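Local coordinates for ParA (Salmonella enterica subsp. enterica serovar Newport str. SL317, PDB 3EZF), which probably acts as a Walker-type partition ATPase in plasmid segregation and, in its ADP-bound state, as a DNA-binding regulator of transcription through a winged helix-turn-helix domain, at residues Y40-R46 and Y85-I89; K51-L55 and Q140-R144; P111-V117 and S270-P276; A133-V138 and T198-V203; L342-P347 and E383-F387. All coordinates share one frame. Numbering follows the deposited sequence.

Contact 1: residues Y40-R46 and Y85-I89; sequences YYQTFTR and YALTI. With SO4 (sulfate ion), chain F.
The two-stranded antiparallel pairing of 40-46 with 85-89 fits the small sheet of a winged helix-turn-helix domain, the element that accompanies the DNA-binding helices. Both backbones are extended, and the pairing is short. Phe44 and Leu87 form a hydrogen-bonded pair with CA atoms 5.3 Å apart: Phe44 N donates to Leu87 O at 2.8 Å, and the return bond, Leu87 N to Phe44 O at 3.1 Å, is weak. Each of these carbonyls also receives a CA-H contact, Thr43 CA to Leu87 O at 3.1 Å and Ala86 CA to Phe44 O at 3.2 Å. Just before the strand, Ala86 O accepts from Asn75; at its end Thr88 N donates to Asn91, and Thr88 OG1 (chi1 p) caps helix 89-98 weakly at Gln90 N. Tyr85 OH is hydrogen-bonded to Glu68, while Arg46 lays one guanidinium face against the Tyr85 ring, NE to CD1 3.8 Å. Thr45 OG1 reaches a sulfate only weakly. Phe44, chi1 m, turns its ring edge to Ile89, with CE1 3.6 Å from CD1.

Contact 2: residues K51-L55 and Q140-R144; sequences KLPKL and QDLLR. With SO4 (sulfate ion), chain D.
Pro53 points its ring at Asp141, bringing CG to 3.3 Å from Asp141 CB, and the same two residues have the nearest CA atoms, 5.8 Å apart. The proline occupies the second position of a type II beta turn running from Leu52 to Leu55. Lys54 follows with positive phi (54°), and a weak bond from Leu55 N to Leu52 O, 3.2 Å, closes the turn. Leu52 reaches past it, its CD2 lying 4.1 Å from Leu143 CD1 and its CD1 3.7 Å from Gln140 OE1. The turn links helices 46-50 and 57-69 of the helix-turn-helix domain, whereas 140-144 leads from helix 129-138 to strand 149-153 of the P-loop ATPase fold, so this is an interdomain packing contact without a hydrogen bond between the segments. Tyr96 of helix 89-98 touches Leu52 and Arg144 and donates to Pro53 O. At the outer end, Lys54 NZ and Arg144 NH1 are like charges 4.2 Å apart; a sulfate, probably from the crystallisation liquor, accepts from Lys54 NZ at 2.7 Å through its O1.

Contact 3: residues P111-V117 and S270-P276; sequences PYVIFVV and SDLLLTP
Strands 112-116 and 272-276 run parallel, their axes 4.7 Å apart at closest approach and crossing at -33°. The register pairs Ile114 with Leu272, Phe115 with Leu273 and Val116 with Leu274, at CA separations of 4.9, 5.0 and 4.8 Å. Hydrogen bonds alternate along the edge: Leu272 N to Val113 O (3.3 Å), Phe115 N to Leu272 O (2.9 Å), Leu274 N to Phe115 O (2.9 Å) and Val117 N to Leu274 O (2.8 Å). Asp271 N also donates to Val113 O, at 3.0 Å, so this carbonyl takes two amides where the second strand begins. Asp271 OD1 lies over one face of the Tyr112 ring, 3.6 Å from CE2, while OD2 forms a salt bridge with Arg309. Ile114, Leu272, Val116 and Leu274 share one face of the sheet, with Ile114 CG1 3.6 Å from Leu272 CD1 and Ile114 CG2 3.7 Å from Leu274 CB. On the other face Phe115 (chi1 t) meets Leu273, CD2 to CD1 3.5 Å, against Leu263 and Leu267 of helix 261-267. Strand 112-116 bonds on its other edge to 250-254, and 272-277 has 312-317 as its far neighbour: this is a buried, interior strand pair of the parallel sheet of a P-loop ATPase fold.

Contact 4: residues A133-V138 and T198-V203; sequences AHALRV and TIVPGV. Unlike the reference sequence in segment 198-203: Val200 (reference Ile). With SO4 (sulfate ion), chain G.
The last turns of helix 129-138 in the P-loop ATPase domain pack on the loop that enters strand 203-206, an edge of the parallel sheet. No hydrogen bond joins the segments. His134 (chi1 m) offers one ring face to Val200, whose CG2 stands 3.4 Å from the ring centroid, 13° off the normal, in a CH-pi contact; Val203 CB lies at the ring edge, 3.6 Å from CD2. Val200 opens a type I beta turn closed by Val203 N to Val200 O, 2.9 Å, and differs from the reference isoleucine. Such helix-on-sheet packing belongs to an alpha/beta fold: Ala133 CB meets Val203 CG1 at 3.5 Å, and both residues also touch Ile149 of strand 149-153. One turn on, Arg137 spreads its guanidinium over the turn, one face against Gly202 N, 3.5 Å from NH1. A side chain on Gly202 would run into Arg137 NE. Arg137 NH2 forms a salt bridge with Asp146, NE donates to Leu147 O, and NH2 also binds a sulfate weakly, 3.1 Å from its O4.

Contact 5: residues L342-P347 and E383-F387; sequences LDSSLP and EAERF
Phe387, with chi1 at 168° (t) and chi2 at 72°, swings its ring off helix 378-400 toward the irregular loop segment 342-347. Leu346 places its CB over one ring face, a CH-pi contact with CB 3.3 Å from Phe387 CE1; chi1 t and chi2 p carry the rest of its side chain on toward Phe316 and Ser318. Leu342, its chi1 between wells at -102° and chi2 t, brings CD1 to 3.7 Å from the same Phe387 CE1, and Ser344 O approaches the ring edge, 4.3 Å from CD1. The nearest backbone pairs are Leu346 with Phe387, CA to CA 5.5 Å, and Pro347 with Ala384 at 6.1 Å. In the fold, this joins the long C-terminal helix to the loop after helix 324-337 and, through Phe316, which meets Phe387 edge-to-face, to the edge strand 312-317 of the parallel sheet. Leu342 shares a backbone hydrogen bond with Gly315 of that strand. One turn before Phe387, Glu383 and Ala384 meet Pro347 (C-gamma endo) of the loop: its CG lies 3.4 Å from Glu383 CG, Glu383 having chi1 t and chi2 p, and 4.2 Å from Ala384 CB.

Contacts 1, 2 and 4 form one continuous region where the winged helix-turn-helix domain meets the ATPase domain. Phe44 and Ile89 of contact 1 pack on Leu143 of contact 2, Ile89 CD1 to Leu143 CD2 at 3.8 Å, and Ile89 CG2 lies 3.9 Å from Arg137 NH1 of contact 4; Leu143 CD2 in turn sits 3.5 Å from Arg137 O. Contact 5 joins this region through Gln140 CG and Glu385 OE2, 3.9 Å apart. Contact 3, deep in the sheet, touches none of the others: its centre is about 31 Å from that of contact 1, while its nearest atoms come within about 6 Å of contacts 4 and 5.

Contact 1: residues Y40-R46 and Y85-I89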
# COMPACT_ATOMS: atom_id res chain seq x y z
N TYR A 40 15.67 5.51 -22.27
CA TYR A 40 16.93 4.87 -21.89
C TYR A 40 18.08 5.10 -22.87
O TYR A 40 18.03 4.65 -24.02
CB TYR A 40 16.79 3.34 -21.74
CG TYR A 40 18.13 2.64 -21.95
CD1 TYR A 40 19.17 2.77 -21.01
CD2 TYR A 40 18.41 1.97 -23.15
CE1 TYR A 40 20.45 2.27 -21.27
CE2 TYR A 40 19.70 1.46 -23.41
CZ TYR A 40 20.71 1.62 -22.47
OH TYR A 40 21.98 1.16 -22.73
N TYR A 41 19.11 5.78 -22.39
CA TYR A 41 20.28 5.99 -23.21
C TYR A 41 21.40 6.72 -22.51
O TYR A 41 21.44 7.95 -22.46
CB TYR A 41 19.96 6.71 -24.52
CG TYR A 41 20.75 6.11 -25.64
CD1 TYR A 41 20.62 4.75 -25.94
CD2 TYR A 41 21.71 6.85 -26.34
CE1 TYR A 41 21.41 4.15 -26.91
CE2 TYR A 41 22.50 6.26 -27.31
CZ TYR A 41 22.35 4.90 -27.58
OH TYR A 41 23.14 4.29 -28.52
N GLN A 42 22.30 5.92 -21.96
CA GLN A 42 23.46 6.44 -21.27
C GLN A 42 24.67 6.02 -22.08
O GLN A 42 24.83 4.84 -22.42
CB GLN A 42 23.58 5.86 -19.87
CG GLN A 42 24.98 6.03 -19.33
CD GLN A 42 25.13 5.52 -17.92
OE1 GLN A 42 24.76 4.38 -17.62
NE2 GLN A 42 25.67 6.35 -17.04
N THR A 43 25.51 6.99 -22.38
CA THR A 43 26.73 6.72 -23.12
C THR A 43 27.86 7.29 -22.29
O THR A 43 27.64 8.17 -21.46
CB THR A 43 26.71 7.39 -24.51
OG1 THR A 43 26.87 8.81 -24.38
CG2 THR A 43 25.42 7.12 -25.21
N PHE A 44 29.07 6.78 -22.49
CA PHE A 44 30.22 7.29 -21.76
C PHE A 44 31.23 7.85 -22.76
O PHE A 44 31.21 7.52 -23.94
CB PHE A 44 30.87 6.18 -20.93
CG PHE A 44 29.98 5.60 -19.88
CD1 PHE A 44 28.98 4.70 -20.20
CD2 PHE A 44 30.16 5.94 -18.54
CE1 PHE A 44 28.16 4.14 -19.20
CE2 PHE A 44 29.35 5.40 -17.54
CZ PHE A 44 28.35 4.49 -17.88
N THR A 45 32.10 8.73 -22.28
CA THR A 45 33.13 9.30 -23.12
C THR A 45 34.30 8.38 -22.85
O THR A 45 34.34 7.72 -21.81
CB THR A 45 33.54 10.69 -22.63
OG1 THR A 45 32.52 11.64 -22.95
CG2 THR A 45 34.83 11.11 -23.29
N ARG A 46 35.25 8.31 -23.78
CA ARG A 46 36.41 7.45 -23.55
C ARG A 46 37.00 7.68 -22.19
O ARG A 46 37.19 6.75 -21.42
CB ARG A 46 37.46 7.72 -24.59
CG ARG A 46 36.99 7.26 -25.88
CD ARG A 46 37.41 8.20 -26.83
NE ARG A 46 38.55 7.72 -27.61
CZ ARG A 46 39.14 8.46 -28.53
NH1 ARG A 46 38.65 9.68 -28.69
NH2 ARG A 46 40.19 8.01 -29.27
N TYR A 85 32.31 9.75 -29.74
CA TYR A 85 32.59 8.40 -29.23
C TYR A 85 31.82 8.32 -27.93
O TYR A 85 32.31 8.77 -26.90
CB TYR A 85 34.07 8.19 -28.94
CG TYR A 85 34.73 7.14 -29.81
CD1 TYR A 85 35.97 7.37 -30.40
CD2 TYR A 85 34.09 5.93 -30.08
CE1 TYR A 85 36.56 6.43 -31.24
CE2 TYR A 85 34.67 4.98 -30.91
CZ TYR A 85 35.91 5.24 -31.49
OH TYR A 85 36.49 4.35 -32.37
N ALA A 86 30.62 7.78 -28.00
CA ALA A 86 29.77 7.65 -26.83
C ALA A 86 29.41 6.20 -26.71
O ALA A 86 28.39 5.78 -27.23
CB ALA A 86 28.53 8.48 -27.00
N LEU A 87 30.26 5.43 -26.03
CA LEU A 87 30.04 4.00 -25.87
C LEU A 87 28.85 3.76 -24.95
O LEU A 87 28.64 4.51 -24.00
CB LEU A 87 31.28 3.31 -25.27
CG LEU A 87 32.71 3.77 -25.58
CD1 LEU A 87 33.65 2.69 -25.07
CD2 LEU A 87 32.92 3.99 -27.06
N THR A 88 28.10 2.70 -25.24
CA THR A 88 26.93 2.34 -24.44
C THR A 88 27.29 1.32 -23.38
O THR A 88 28.38 0.75 -23.40
CB THR A 88 25.87 1.68 -25.30
OG1 THR A 88 26.39 0.44 -25.82
CG2 THR A 88 25.47 2.60 -26.43
N ILE A 89 26.36 1.07 -22.47
CA ILE A 89 26.57 0.10 -21.40
C ILE A 89 27.07 -1.21 -22.01
O ILE A 89 27.85 -1.92 -21.38
CB ILE A 89 25.26 -0.19 -20.62
CG1 ILE A 89 24.75 1.07 -19.92
CG2 ILE A 89 25.50 -1.31 -19.60
CD1 ILE A 89 25.65 1.57 -18.84
S SO4 F . 35.62 14.35 -21.96
O1 SO4 F . 35.91 13.58 -23.18
O2 SO4 F . 36.67 14.09 -20.96
O3 SO4 F . 34.31 13.97 -21.41
O4 SO4 F . 35.61 15.79 -22.30

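Contact 2: residues K51-L55 and Q140-R144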
# COMPACT_ATOMS: atom_id res chain seq x y z
N LYS A 51 38.17 5.93 -16.62
CA LYS A 51 38.07 6.08 -15.17
C LYS A 51 37.40 4.88 -14.51
O LYS A 51 37.31 4.82 -13.29
CB LYS A 51 37.29 7.34 -14.81
CG LYS A 51 37.86 8.60 -15.41
CD LYS A 51 37.30 9.85 -14.73
CE LYS A 51 38.36 10.49 -13.85
NZ LYS A 51 37.94 11.81 -13.28
N LEU A 52 36.94 3.92 -15.30
CA LEU A 52 36.29 2.74 -14.75
C LEU A 52 37.29 1.70 -14.27
O LEU A 52 38.42 1.64 -14.75
CB LEU A 52 35.35 2.12 -15.80
CG LEU A 52 33.86 2.43 -15.66
CD1 LEU A 52 33.63 3.85 -15.16
CD2 LEU A 52 33.17 2.20 -17.01
N PRO A 53 36.89 0.85 -13.31
CA PRO A 53 37.74 -0.19 -12.74
C PRO A 53 38.49 -1.03 -13.77
O PRO A 53 37.98 -1.31 -14.84
CB PRO A 53 36.75 -1.04 -11.94
CG PRO A 53 35.78 -0.05 -11.48
CD PRO A 53 35.54 0.79 -12.71
N LYS A 54 39.70 -1.42 -13.42
CA LYS A 54 40.54 -2.25 -14.27
C LYS A 54 40.76 -1.69 -15.67
O LYS A 54 41.09 -2.44 -16.59
CB LYS A 54 39.94 -3.65 -14.36
CG LYS A 54 39.48 -4.19 -13.02
CD LYS A 54 40.60 -4.19 -11.98
CE LYS A 54 41.42 -5.46 -11.99
NZ LYS A 54 40.66 -6.62 -11.42
N LEU A 55 40.59 -0.38 -15.84
CA LEU A 55 40.76 0.24 -17.15
C LEU A 55 41.52 1.56 -17.06
O LEU A 55 41.62 2.16 -15.99
CB LEU A 55 39.40 0.48 -17.82
CG LEU A 55 38.42 -0.69 -18.00
CD1 LEU A 55 37.18 -0.18 -18.68
CD2 LEU A 55 39.03 -1.82 -18.81
N GLN A 140 28.70 2.12 -11.96
CA GLN A 140 30.02 2.46 -12.48
C GLN A 140 30.98 1.28 -12.44
O GLN A 140 31.41 0.77 -13.48
CB GLN A 140 30.61 3.61 -11.65
CG GLN A 140 29.91 4.94 -11.81
CD GLN A 140 30.40 5.69 -13.04
OE1 GLN A 140 30.37 5.16 -14.14
NE2 GLN A 140 30.86 6.91 -12.84
N ASP A 141 31.31 0.85 -11.22
CA ASP A 141 32.24 -0.25 -11.02
C ASP A 141 31.58 -1.61 -10.97
O ASP A 141 32.12 -2.52 -10.34
CB ASP A 141 33.04 -0.09 -9.73
CG ASP A 141 32.80 1.22 -9.06
OD1 ASP A 141 32.90 2.26 -9.75
OD2 ASP A 141 32.52 1.20 -7.83
N LEU A 142 30.42 -1.75 -11.61
CA LEU A 142 29.75 -3.03 -11.59
C LEU A 142 29.46 -3.50 -12.99
O LEU A 142 29.11 -4.65 -13.19
CB LEU A 142 28.45 -2.94 -10.79
CG LEU A 142 28.42 -3.36 -9.31
CD1 LEU A 142 29.57 -2.77 -8.54
CD2 LEU A 142 27.10 -2.92 -8.70
N LEU A 143 29.63 -2.60 -13.97
CA LEU A 143 29.41 -2.93 -15.38
C LEU A 143 30.25 -4.13 -15.82
O LEU A 143 29.83 -4.91 -16.67
CB LEU A 143 29.73 -1.73 -16.28
CG LEU A 143 28.92 -0.43 -16.17
CD1 LEU A 143 29.41 0.55 -17.21
CD2 LEU A 143 27.45 -0.68 -16.39
N ARG A 144 31.43 -4.26 -15.25
CA ARG A 144 32.32 -5.37 -15.56
C ARG A 144 31.69 -6.70 -15.21
O ARG A 144 32.23 -7.76 -15.56
CB ARG A 144 33.60 -5.23 -14.75
CG ARG A 144 33.32 -4.96 -13.28
CD ARG A 144 34.52 -5.27 -12.43
NE ARG A 144 34.86 -6.68 -12.52
CZ ARG A 144 35.81 -7.26 -11.81
NH1 ARG A 144 36.51 -6.52 -10.94
NH2 ARG A 144 36.05 -8.56 -11.96
S SO4 D . 39.90 -5.95 -7.89
O1 SO4 D . 40.42 -7.05 -8.72
O2 SO4 D . 38.67 -6.40 -7.20
O3 SO4 D . 39.59 -4.78 -8.74
O4 SO4 D . 40.91 -5.55 -6.89

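Contact 3: residues P111-V117 and S270-P276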
# COMPACT_ATOMS: atom_id res chain seq x y z
N PRO A 111 21.48 -18.37 -10.03
CA PRO A 111 20.29 -17.91 -9.23
C PRO A 111 20.49 -17.57 -7.75
O PRO A 111 20.28 -18.41 -6.89
CB PRO A 111 19.32 -19.05 -9.46
CG PRO A 111 19.37 -18.89 -10.93
CD PRO A 111 20.46 -17.85 -10.99
N TYR A 112 20.91 -16.38 -7.46
CA TYR A 112 21.00 -15.93 -6.10
C TYR A 112 19.64 -15.24 -5.88
O TYR A 112 19.41 -14.16 -6.41
CB TYR A 112 22.21 -14.99 -5.84
CG TYR A 112 22.46 -14.91 -4.37
CD1 TYR A 112 22.18 -13.75 -3.64
CD2 TYR A 112 22.95 -16.03 -3.68
CE1 TYR A 112 22.35 -13.73 -2.24
CE2 TYR A 112 23.10 -16.02 -2.29
CZ TYR A 112 22.80 -14.87 -1.58
OH TYR A 112 22.94 -14.86 -0.21
N VAL A 113 18.75 -15.85 -5.11
CA VAL A 113 17.42 -15.28 -4.90
C VAL A 113 17.31 -14.40 -3.65
O VAL A 113 17.53 -14.85 -2.52
CB VAL A 113 16.36 -16.40 -4.83
CG1 VAL A 113 14.97 -15.81 -4.69
CG2 VAL A 113 16.44 -17.22 -6.07
N ILE A 114 16.93 -13.14 -3.88
CA ILE A 114 16.81 -12.15 -2.82
C ILE A 114 15.36 -11.78 -2.48
O ILE A 114 14.67 -11.16 -3.27
CB ILE A 114 17.56 -10.88 -3.25
CG1 ILE A 114 19.05 -11.21 -3.39
CG2 ILE A 114 17.31 -9.77 -2.26
CD1 ILE A 114 19.69 -10.68 -4.66
N PHE A 115 14.92 -12.16 -1.29
CA PHE A 115 13.57 -11.86 -0.86
C PHE A 115 13.57 -10.48 -0.24
O PHE A 115 14.11 -10.30 0.85
CB PHE A 115 13.10 -12.88 0.18
CG PHE A 115 11.69 -12.65 0.64
CD1 PHE A 115 10.63 -13.33 0.05
CD2 PHE A 115 11.42 -11.70 1.62
CE1 PHE A 115 9.31 -13.05 0.42
CE2 PHE A 115 10.12 -11.42 2.01
CZ PHE A 115 9.06 -12.09 1.41
N VAL A 116 12.97 -9.50 -0.92
CA VAL A 116 12.92 -8.12 -0.41
C VAL A 116 11.74 -7.89 0.53
O VAL A 116 10.60 -8.05 0.12
CB VAL A 116 12.82 -7.11 -1.56
CG1 VAL A 116 13.07 -5.70 -1.05
CG2 VAL A 116 13.82 -7.46 -2.64
N VAL A 117 12.05 -7.52 1.78
CA VAL A 117 11.04 -7.27 2.82
C VAL A 117 10.42 -5.88 2.73
O VAL A 117 10.85 -4.96 3.41
CB VAL A 117 11.66 -7.43 4.22
CG1 VAL A 117 10.68 -6.98 5.30
CG2 VAL A 117 12.04 -8.88 4.43
N SER A 270 14.07 -18.34 -1.52
CA SER A 270 15.14 -17.35 -1.42
C SER A 270 16.25 -17.74 -0.47
O SER A 270 16.03 -18.44 0.53
CB SER A 270 14.54 -16.01 -0.98
OG SER A 270 13.36 -15.74 -1.73
N ASP A 271 17.46 -17.29 -0.77
CA ASP A 271 18.60 -17.61 0.07
C ASP A 271 19.11 -16.40 0.84
O ASP A 271 19.98 -16.53 1.70
CB ASP A 271 19.74 -18.24 -0.76
CG ASP A 271 19.73 -17.78 -2.20
OD1 ASP A 271 19.59 -16.56 -2.42
OD2 ASP A 271 19.88 -18.63 -3.10
N LEU A 272 18.54 -15.24 0.55
CA LEU A 272 18.95 -14.00 1.22
C LEU A 272 17.72 -13.13 1.54
O LEU A 272 16.92 -12.82 0.66
CB LEU A 272 19.94 -13.23 0.31
CG LEU A 272 20.76 -12.02 0.78
CD1 LEU A 272 20.38 -10.79 -0.03
CD2 LEU A 272 20.54 -11.75 2.25
N LEU A 273 17.59 -12.74 2.80
CA LEU A 273 16.49 -11.89 3.21
C LEU A 273 17.00 -10.46 3.21
O LEU A 273 17.91 -10.13 3.97
CB LEU A 273 16.03 -12.24 4.62
CG LEU A 273 14.65 -11.70 4.98
CD1 LEU A 273 13.59 -12.56 4.28
CD2 LEU A 273 14.45 -11.76 6.47
N LEU A 274 16.43 -9.61 2.38
CA LEU A 274 16.88 -8.23 2.35
C LEU A 274 15.82 -7.35 3.00
O LEU A 274 14.77 -7.09 2.42
CB LEU A 274 17.18 -7.80 0.91
CG LEU A 274 17.89 -6.46 0.71
CD1 LEU A 274 18.31 -6.31 -0.73
CD2 LEU A 274 16.96 -5.32 1.09
N THR A 275 16.10 -6.91 4.22
CA THR A 275 15.19 -6.08 4.99
C THR A 275 15.55 -4.60 5.03
O THR A 275 16.48 -4.20 5.73
CB THR A 275 15.08 -6.52 6.45
OG1 THR A 275 14.61 -7.87 6.52
CG2 THR A 275 14.12 -5.61 7.21
N PRO A 276 14.84 -3.78 4.27
CA PRO A 276 15.16 -2.36 4.32
C PRO A 276 14.32 -1.80 5.48
O PRO A 276 13.11 -2.02 5.54
CB PRO A 276 14.70 -1.87 2.95
CG PRO A 276 13.51 -2.73 2.69
CD PRO A 276 13.97 -4.10 3.12

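Contact 4: residues A133-V138 and T198-V203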
# COMPACT_ATOMS: atom_id res chain seq x y z
N ALA A 133 17.58 -3.00 -8.77
CA ALA A 133 17.98 -3.82 -9.89
C ALA A 133 18.59 -2.95 -10.98
O ALA A 133 19.63 -3.28 -11.55
CB ALA A 133 16.77 -4.57 -10.43
N HIS A 134 17.94 -1.82 -11.26
CA HIS A 134 18.44 -0.90 -12.28
C HIS A 134 19.80 -0.32 -11.91
O HIS A 134 20.67 -0.22 -12.77
CB HIS A 134 17.43 0.23 -12.52
CG HIS A 134 16.31 -0.18 -13.42
ND1 HIS A 134 15.22 0.63 -13.68
CD2 HIS A 134 16.13 -1.30 -14.16
CE1 HIS A 134 14.42 0.02 -14.53
NE2 HIS A 134 14.94 -1.15 -14.84
N ALA A 135 19.96 0.07 -10.65
CA ALA A 135 21.21 0.62 -10.13
C ALA A 135 22.34 -0.40 -10.27
O ALA A 135 23.33 -0.15 -10.96
CB ALA A 135 21.04 1.00 -8.65
N LEU A 136 22.17 -1.54 -9.61
CA LEU A 136 23.17 -2.61 -9.67
C LEU A 136 23.63 -2.85 -11.12
O LEU A 136 24.82 -3.05 -11.38
CB LEU A 136 22.57 -3.90 -9.08
CG LEU A 136 22.32 -3.90 -7.56
CD1 LEU A 136 21.57 -5.14 -7.11
CD2 LEU A 136 23.65 -3.81 -6.86
N ARG A 137 22.69 -2.78 -12.05
CA ARG A 137 22.97 -3.02 -13.46
C ARG A 137 23.90 -2.02 -14.13
O ARG A 137 24.93 -2.39 -14.68
CB ARG A 137 21.66 -3.09 -14.25
CG ARG A 137 21.66 -4.13 -15.35
CD ARG A 137 22.47 -3.72 -16.56
NE ARG A 137 23.05 -4.88 -17.25
CZ ARG A 137 23.18 -4.99 -18.56
NH1 ARG A 137 22.76 -4.02 -19.36
NH2 ARG A 137 23.77 -6.05 -19.07
N VAL A 138 23.53 -0.75 -14.07
CA VAL A 138 24.31 0.27 -14.73
C VAL A 138 25.39 0.89 -13.87
O VAL A 138 26.04 1.84 -14.29
CB VAL A 138 23.41 1.40 -15.22
CG1 VAL A 138 22.22 0.82 -15.97
CG2 VAL A 138 22.93 2.24 -14.04
N THR A 198 12.47 -4.07 -19.47
CA THR A 198 12.20 -2.76 -18.90
C THR A 198 13.01 -1.66 -19.61
O THR A 198 13.51 -1.88 -20.72
CB THR A 198 12.51 -2.73 -17.39
OG1 THR A 198 12.07 -1.48 -16.84
CG2 THR A 198 13.99 -2.87 -17.14
N ILE A 199 13.14 -0.50 -18.99
CA ILE A 199 13.90 0.61 -19.57
C ILE A 199 15.40 0.35 -19.51
O ILE A 199 16.18 1.06 -20.13
CB ILE A 199 13.63 1.92 -18.82
CG1 ILE A 199 13.99 1.75 -17.34
CG2 ILE A 199 12.18 2.32 -19.00
CD1 ILE A 199 13.97 3.06 -16.51
N VAL A 200 15.78 -0.67 -18.76
CA VAL A 200 17.18 -1.05 -18.61
C VAL A 200 17.34 -2.48 -19.10
O VAL A 200 17.04 -3.43 -18.36
CB VAL A 200 17.61 -0.99 -17.13
CG1 VAL A 200 19.02 -1.53 -16.97
CG2 VAL A 200 17.52 0.43 -16.62
N PRO A 201 17.83 -2.66 -20.34
CA PRO A 201 18.02 -3.99 -20.94
C PRO A 201 18.51 -5.14 -20.04
O PRO A 201 18.02 -6.27 -20.17
CB PRO A 201 18.99 -3.71 -22.10
CG PRO A 201 19.65 -2.41 -21.71
CD PRO A 201 18.50 -1.63 -21.14
N GLY A 202 19.43 -4.90 -19.12
CA GLY A 202 19.86 -6.03 -18.30
C GLY A 202 18.88 -6.53 -17.25
O GLY A 202 18.97 -7.68 -16.84
N VAL A 203 17.95 -5.67 -16.82
CA VAL A 203 16.96 -5.96 -15.77
C VAL A 203 15.56 -6.31 -16.28
O VAL A 203 14.87 -5.45 -16.82
CB VAL A 203 16.81 -4.73 -14.84
CG1 VAL A 203 15.74 -4.98 -13.80
CG2 VAL A 203 18.16 -4.41 -14.16
S SO4 G . 21.49 -8.21 -21.51
O1 SO4 G . 21.69 -8.75 -22.87
O2 SO4 G . 22.22 -9.04 -20.54
O3 SO4 G . 20.06 -8.21 -21.19
O4 SO4 G . 22.00 -6.82 -21.46

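Contact 5: residues L342-P347 and E383-F387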
# COMPACT_ATOMS: atom_id res chain seq x y z
N LEU A 342 23.53 -3.25 7.46
CA LEU A 342 24.43 -2.67 6.47
C LEU A 342 25.35 -1.66 7.15
O LEU A 342 25.21 -1.38 8.34
CB LEU A 342 23.65 -1.98 5.35
CG LEU A 342 23.50 -2.72 4.01
CD1 LEU A 342 22.87 -1.80 2.98
CD2 LEU A 342 24.86 -3.18 3.51
N ASP A 343 26.30 -1.12 6.39
CA ASP A 343 27.25 -0.13 6.91
C ASP A 343 26.95 1.18 6.22
O ASP A 343 27.63 2.19 6.44
CB ASP A 343 28.67 -0.55 6.59
CG ASP A 343 28.94 -1.98 6.97
OD1 ASP A 343 28.90 -2.29 8.18
OD2 ASP A 343 29.17 -2.79 6.05
N SER A 344 25.94 1.15 5.37
CA SER A 344 25.50 2.33 4.65
C SER A 344 23.99 2.21 4.56
O SER A 344 23.44 1.10 4.49
CB SER A 344 26.12 2.38 3.25
OG SER A 344 26.73 3.64 3.03
N SER A 345 23.31 3.35 4.61
CA SER A 345 21.86 3.37 4.53
C SER A 345 21.47 4.03 3.22
O SER A 345 22.10 4.98 2.78
CB SER A 345 21.28 4.15 5.71
OG SER A 345 21.73 5.49 5.68
N LEU A 346 20.42 3.50 2.60
CA LEU A 346 19.92 4.02 1.34
C LEU A 346 19.25 5.37 1.56
O LEU A 346 18.37 5.48 2.40
CB LEU A 346 18.92 3.05 0.73
CG LEU A 346 18.00 3.54 -0.39
CD1 LEU A 346 18.82 4.04 -1.57
CD2 LEU A 346 17.07 2.42 -0.80
N PRO A 347 19.66 6.40 0.81
CA PRO A 347 19.05 7.73 0.96
C PRO A 347 17.70 7.78 0.25
O PRO A 347 17.29 6.83 -0.42
CB PRO A 347 20.08 8.64 0.31
CG PRO A 347 20.53 7.80 -0.85
CD PRO A 347 20.73 6.43 -0.21
N GLU A 383 25.05 9.59 -3.27
CA GLU A 383 24.71 8.88 -2.04
C GLU A 383 24.05 7.53 -2.33
O GLU A 383 24.26 6.55 -1.60
CB GLU A 383 23.78 9.75 -1.17
CG GLU A 383 23.43 9.13 0.18
CD GLU A 383 24.64 8.96 1.08
OE1 GLU A 383 24.55 8.18 2.05
OE2 GLU A 383 25.68 9.61 0.82
N ALA A 384 23.24 7.48 -3.38
CA ALA A 384 22.55 6.25 -3.75
C ALA A 384 23.54 5.25 -4.33
O ALA A 384 23.50 4.07 -3.99
CB ALA A 384 21.45 6.55 -4.75
N GLU A 385 24.41 5.73 -5.21
CA GLU A 385 25.40 4.87 -5.85
C GLU A 385 26.17 4.07 -4.81
O GLU A 385 26.28 2.85 -4.91
CB GLU A 385 26.37 5.71 -6.68
CG GLU A 385 25.72 6.50 -7.81
CD GLU A 385 26.70 6.91 -8.90
OE1 GLU A 385 26.29 7.63 -9.84
OE2 GLU A 385 27.89 6.51 -8.83
N ARG A 386 26.70 4.76 -3.82
CA ARG A 386 27.45 4.10 -2.76
C ARG A 386 26.60 3.09 -2.01
O ARG A 386 27.13 2.13 -1.44
CB ARG A 386 28.02 5.14 -1.79
CG ARG A 386 27.07 6.29 -1.50
CD ARG A 386 27.85 7.53 -1.12
NE ARG A 386 28.85 7.84 -2.13
CZ ARG A 386 29.68 8.88 -2.07
NH1 ARG A 386 29.63 9.73 -1.05
NH2 ARG A 386 30.58 9.07 -3.03
N PHE A 387 25.29 3.30 -2.01
CA PHE A 387 24.38 2.38 -1.35
C PHE A 387 24.33 1.08 -2.13
O PHE A 387 24.43 -0.01 -1.55
CB PHE A 387 22.98 2.96 -1.29
CG PHE A 387 21.95 1.96 -0.87
CD1 PHE A 387 21.90 1.51 0.45
CD2 PHE A 387 21.08 1.40 -1.80
CE1 PHE A 387 20.99 0.53 0.83
CE2 PHE A 387 20.17 0.42 -1.43
CZ PHE A 387 20.13 -0.02 -0.11